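Local structure of Hen1 (Anabaena variabilis, 3JWH) at residues Glu124-Lys134 with Trp174-Tyr184. The protein methylates the 2'-hydroxyl of the 3'-terminal nucleotide of RNA, probably taking the methyl group from S-adenosyl-L-methionine. Numbering follows the deposited sequence.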
loop_
_atom_site.group_PDB
_atom_site.type_symbol
_atom_site.label_atom_id
_atom_site.label_comp_id
_atom_site.label_asym_id
_atom_site.label_seq_id
_atom_site.Cartn_x
_atom_site.Cartn_y
_atom_site.Cartn_z
ATOM N N GLU A 124 5.371 -8.683 -8.008
ATOM C CA GLU A 124 5.682 -7.554 -8.883
ATOM C C GLU A 124 4.936 -7.635 -10.204
ATOM O O GLU A 124 4.424 -6.632 -10.681
ATOM C CB GLU A 124 7.192 -7.463 -9.152
ATOM C CG GLU A 124 8.008 -6.887 -7.994
ATOM C CD GLU A 124 9.508 -7.140 -8.139
ATOM O OE1 GLU A 124 9.938 -7.572 -9.233
ATOM O OE2 GLU A 124 10.255 -6.900 -7.164
ATOM N N ARG A 125 4.885 -8.824 -10.803
ATOM C CA ARG A 125 4.172 -9.002 -12.062
ATOM C C ARG A 125 2.683 -8.868 -11.829
ATOM O O ARG A 125 2.000 -8.145 -12.545
ATOM C CB ARG A 125 4.485 -10.361 -12.683
ATOM C CG ARG A 125 5.835 -10.403 -13.384
ATOM C CD ARG A 125 5.988 -11.691 -14.159
ATOM N NE ARG A 125 5.932 -12.843 -13.266
ATOM C CZ ARG A 125 6.897 -13.171 -12.414
ATOM N NH1 ARG A 125 8.002 -12.434 -12.344
ATOM N NH2 ARG A 125 6.755 -14.233 -11.629
ATOM N N VAL A 126 2.182 -9.564 -10.819
ATOM C CA VAL A 126 0.773 -9.485 -10.494
ATOM C C VAL A 126 0.340 -8.022 -10.386
ATOM O O VAL A 126 -0.694 -7.618 -10.921
ATOM C CB VAL A 126 0.482 -10.176 -9.154
ATOM C CG1 VAL A 126 -0.983 -9.984 -8.770
ATOM C CG2 VAL A 126 0.827 -11.650 -9.252
ATOM N N LEU A 127 1.156 -7.223 -9.708
ATOM C CA LEU A 127 0.845 -5.821 -9.492
ATOM C C LEU A 127 1.143 -4.845 -10.642
ATOM O O LEU A 127 0.271 -4.075 -11.058
ATOM C CB LEU A 127 1.561 -5.348 -8.216
ATOM C CG LEU A 127 1.599 -3.855 -7.889
ATOM C CD1 LEU A 127 0.209 -3.333 -7.556
ATOM C CD2 LEU A 127 2.534 -3.655 -6.705
ATOM N N PHE A 128 2.364 -4.869 -11.158
ATOM C CA PHE A 128 2.731 -3.934 -12.213
ATOM C C PHE A 128 2.486 -4.374 -13.650
ATOM O O PHE A 128 2.659 -3.585 -14.570
ATOM C CB PHE A 128 4.196 -3.527 -12.033
ATOM C CG PHE A 128 4.467 -2.787 -10.747
ATOM C CD1 PHE A 128 3.999 -1.484 -10.566
ATOM C CD2 PHE A 128 5.190 -3.389 -9.721
ATOM C CE1 PHE A 128 4.252 -0.793 -9.382
ATOM C CE2 PHE A 128 5.445 -2.708 -8.536
ATOM C CZ PHE A 128 4.977 -1.408 -8.365
ATOM N N GLU A 129 2.060 -5.621 -13.840
ATOM C CA GLU A 129 1.816 -6.160 -15.180
ATOM C C GLU A 129 0.362 -6.598 -15.320
ATOM O O GLU A 129 -0.370 -6.090 -16.176
ATOM C CB GLU A 129 2.762 -7.342 -15.425
ATOM C CG GLU A 129 2.905 -7.810 -16.865
ATOM C CD GLU A 129 3.936 -8.927 -16.991
ATOM O OE1 GLU A 129 5.145 -8.636 -16.877
ATOM O OE2 GLU A 129 3.538 -10.100 -17.177
ATOM N N PHE A 130 -0.057 -7.523 -14.459
ATOM C CA PHE A 130 -1.420 -8.030 -14.470
ATOM C C PHE A 130 -2.470 -6.952 -14.140
ATOM O O PHE A 130 -3.229 -6.526 -15.016
ATOM C CB PHE A 130 -1.537 -9.201 -13.485
ATOM C CG PHE A 130 -2.860 -9.901 -13.531
ATOM C CD1 PHE A 130 -3.244 -10.613 -14.670
ATOM C CD2 PHE A 130 -3.735 -9.840 -12.454
ATOM C CE1 PHE A 130 -4.485 -11.253 -14.736
ATOM C CE2 PHE A 130 -4.979 -10.476 -12.507
ATOM C CZ PHE A 130 -5.354 -11.187 -13.655
ATOM N N ALA A 131 -2.532 -6.516 -12.879
ATOM C CA ALA A 131 -3.511 -5.499 -12.485
ATOM C C ALA A 131 -3.230 -4.195 -13.225
ATOM O O ALA A 131 -4.101 -3.625 -13.876
ATOM C CB ALA A 131 -3.455 -5.275 -10.975
ATOM N N GLN A 132 -1.983 -3.749 -13.127
ATOM C CA GLN A 132 -1.521 -2.539 -13.770
ATOM C C GLN A 132 -2.393 -1.319 -13.504
ATOM O O GLN A 132 -2.855 -0.674 -14.431
ATOM C CB GLN A 132 -1.392 -2.768 -15.279
ATOM C CG GLN A 132 -0.398 -1.858 -15.975
ATOM C CD GLN A 132 -0.014 -2.361 -17.366
ATOM O OE1 GLN A 132 0.078 -3.564 -17.600
ATOM N NE2 GLN A 132 0.239 -1.444 -18.276
ATOM N N PRO A 133 -2.637 -0.982 -12.221
ATOM C CA PRO A 133 -3.462 0.198 -11.984
ATOM C C PRO A 133 -2.703 1.490 -12.358
ATOM O O PRO A 133 -1.493 1.472 -12.555
ATOM C CB PRO A 133 -3.793 0.105 -10.479
ATOM C CG PRO A 133 -2.623 -0.636 -9.912
ATOM C CD PRO A 133 -2.280 -1.669 -10.963
ATOM N N LYS A 134 -3.426 2.590 -12.483
ATOM C CA LYS A 134 -2.797 3.862 -12.815
ATOM C C LYS A 134 -1.818 4.286 -11.711
ATOM O O LYS A 134 -0.718 4.762 -11.994
ATOM C CB LYS A 134 -3.861 4.944 -12.982
ATOM C CG LYS A 134 -3.307 6.268 -13.502
ATOM C CD LYS A 134 -4.400 7.314 -13.699
ATOM C CE LYS A 134 -3.853 8.538 -14.429
ATOM N NZ LYS A 134 -4.934 9.513 -14.785
ATOM N N TRP A 174 15.136 -0.931 -5.913
ATOM C CA TRP A 174 14.031 -1.839 -6.170
ATOM C C TRP A 174 12.988 -1.117 -7.009
ATOM O O TRP A 174 12.528 -1.648 -8.021
ATOM C CB TRP A 174 13.380 -2.295 -4.862
ATOM C CG TRP A 174 12.096 -3.053 -5.090
ATOM C CD1 TRP A 174 11.973 -4.344 -5.545
ATOM C CD2 TRP A 174 10.763 -2.537 -4.987
ATOM N NE1 TRP A 174 10.648 -4.651 -5.742
ATOM C CE2 TRP A 174 9.882 -3.562 -5.411
ATOM C CE3 TRP A 174 10.226 -1.308 -4.584
ATOM C CZ2 TRP A 174 8.489 -3.390 -5.446
ATOM C CZ3 TRP A 174 8.836 -1.138 -4.615
ATOM C CH2 TRP A 174 7.987 -2.173 -5.046
ATOM N N ALA A 175 12.634 0.098 -6.586
ATOM C CA ALA A 175 11.624 0.896 -7.267
ATOM C C ALA A 175 12.055 1.379 -8.637
ATOM O O ALA A 175 11.248 1.443 -9.561
ATOM C CB ALA A 175 11.217 2.078 -6.400
ATOM N N ASN A 176 13.325 1.739 -8.768
ATOM C CA ASN A 176 13.824 2.198 -10.048
ATOM C C ASN A 176 13.848 0.991 -10.985
ATOM O O ASN A 176 13.536 1.118 -12.167
ATOM C CB ASN A 176 15.226 2.808 -9.909
ATOM C CG ASN A 176 15.198 4.194 -9.276
ATOM O OD1 ASN A 176 14.329 5.011 -9.577
ATOM N ND2 ASN A 176 16.171 4.470 -8.406
ATOM N N LYS A 177 14.208 -0.172 -10.462
ATOM C CA LYS A 177 14.222 -1.379 -11.285
ATOM C C LYS A 177 12.795 -1.637 -11.758
ATOM O O LYS A 177 12.599 -2.210 -12.820
ATOM C CB LYS A 177 14.721 -2.601 -10.502
ATOM C CG LYS A 177 16.233 -2.789 -10.464
ATOM C CD LYS A 177 16.764 -3.383 -11.753
ATOM C CE LYS A 177 18.276 -3.547 -11.697
ATOM N NZ LYS A 177 18.860 -4.187 -12.922
ATOM N N ILE A 178 11.800 -1.217 -10.976
ATOM C CA ILE A 178 10.415 -1.431 -11.382
ATOM C C ILE A 178 10.080 -0.574 -12.601
ATOM O O ILE A 178 9.445 -1.044 -13.543
ATOM C CB ILE A 178 9.409 -1.100 -10.244
ATOM C CG1 ILE A 178 9.484 -2.160 -9.131
ATOM C CG2 ILE A 178 8.001 -1.031 -10.799
ATOM C CD1 ILE A 178 9.080 -3.567 -9.573
ATOM N N THR A 179 10.524 0.679 -12.597
ATOM C CA THR A 179 10.220 1.562 -13.719
ATOM C C THR A 179 10.983 1.191 -14.987
ATOM O O THR A 179 10.732 1.752 -16.050
ATOM C CB THR A 179 10.553 3.023 -13.391
ATOM O OG1 THR A 179 11.971 3.182 -13.423
ATOM C CG2 THR A 179 10.016 3.412 -12.005
ATOM N N GLU A 180 11.924 0.264 -14.860
ATOM C CA GLU A 180 12.731 -0.190 -15.989
ATOM C C GLU A 180 12.077 -1.395 -16.657
ATOM O O GLU A 180 12.217 -1.595 -17.862
ATOM C CB GLU A 180 14.139 -0.561 -15.514
ATOM C CG GLU A 180 15.078 0.622 -15.325
ATOM C CD GLU A 180 16.256 0.312 -14.397
ATOM O OE1 GLU A 180 16.693 -0.862 -14.331
ATOM O OE2 GLU A 180 16.756 1.256 -13.734
ATOM N N ARG A 181 11.358 -2.186 -15.868
ATOM C CA ARG A 181 10.684 -3.379 -16.361
ATOM C C ARG A 181 9.224 -3.147 -16.681
ATOM O O ARG A 181 8.677 -3.772 -17.593
ATOM C CB ARG A 181 10.788 -4.517 -15.337
ATOM C CG ARG A 181 12.144 -5.214 -15.323
ATOM C CD ARG A 181 12.123 -6.445 -14.431
ATOM N NE ARG A 181 12.045 -6.095 -13.018
ATOM C CZ ARG A 181 11.304 -6.741 -12.122
ATOM N NH1 ARG A 181 10.558 -7.780 -12.483
ATOM N NH2 ARG A 181 11.319 -6.354 -10.855
ATOM N N PHE A 182 8.601 -2.243 -15.931
ATOM C CA PHE A 182 7.193 -1.943 -16.103
ATOM C C PHE A 182 6.909 -0.511 -16.560
ATOM O O PHE A 182 7.734 0.378 -16.389
ATOM C CB PHE A 182 6.492 -2.267 -14.790
ATOM C CG PHE A 182 6.745 -3.671 -14.325
ATOM C CD1 PHE A 182 6.090 -4.745 -14.923
ATOM C CD2 PHE A 182 7.684 -3.928 -13.322
ATOM C CE1 PHE A 182 6.364 -6.048 -14.533
ATOM C CE2 PHE A 182 7.963 -5.226 -12.929
ATOM C CZ PHE A 182 7.305 -6.292 -13.529
ATOM N N ALA A 183 5.734 -0.294 -17.146
ATOM C CA ALA A 183 5.362 1.029 -17.662
ATOM C C ALA A 183 5.003 2.045 -16.573
ATOM O O ALA A 183 3.902 2.598 -16.558
ATOM C CB ALA A 183 4.196 0.892 -18.674
ATOM N N TYR A 184 5.936 2.294 -15.664
ATOM C CA TYR A 184 5.698 3.243 -14.582
ATOM C C TYR A 184 6.881 4.162 -14.349
ATOM O O TYR A 184 8.005 3.859 -14.731
ATOM C CB TYR A 184 5.431 2.521 -13.250
ATOM C CG TYR A 184 4.116 1.812 -13.164
ATOM C CD1 TYR A 184 3.936 0.561 -13.757
ATOM C CD2 TYR A 184 3.028 2.409 -12.527
ATOM C CE1 TYR A 184 2.701 -0.073 -13.720
ATOM C CE2 TYR A 184 1.795 1.778 -12.491
ATOM C CZ TYR A 184 1.635 0.538 -13.088
ATOM O OH TYR A 184 0.400 -0.090 -13.048
HETATM O O HOH W 1 3.740 -2.386 -16.587
#
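Glu124 divides its carboxylate between two partners on helix 168-181. Glu124 OE2 takes the indole N-H of Trp174, NE1 lying 2.7 Å away above the carboxylate plane, while OE1 forms a salt bridge with the guanidinium edge of Arg181, so the buried carboxylate is gripped at both oxygens. One turn on, Phe128 wedges between the helices: with CG anti to its carbonyl carbon (chi1 -63°), the ring lies beneath Ile178, whose CG2 sits 3.7 Å from the Phe128 ring centroid, nearly on the normal. Leu127 CD2 backs the opposite face. Phe128 CB rests on the face of Phe182, 3.4 Å from Phe182 CG, and the Phe128 ring edge points into the face of Tyr184, planes 74° apart. A water joins Phe128 O to Ala183 N. Past the helix end, Pro133 O receives the Tyr184 hydroxyl, OH to O 2.5 Å, in the carbonyl plane on a lone pair. A leucine in place of Tyr184 would probably leave Pro133 O without this donor and deprive the Phe128 edge of its aromatic face. Phe207 and Val136 from the sheet also touch Phe128. Two neighbouring helices, their segments 124-131 and 174-181 crossing at -37°, thus pack against the sheet of a Rossmann-like methyltransferase, closed by an aromatic cluster.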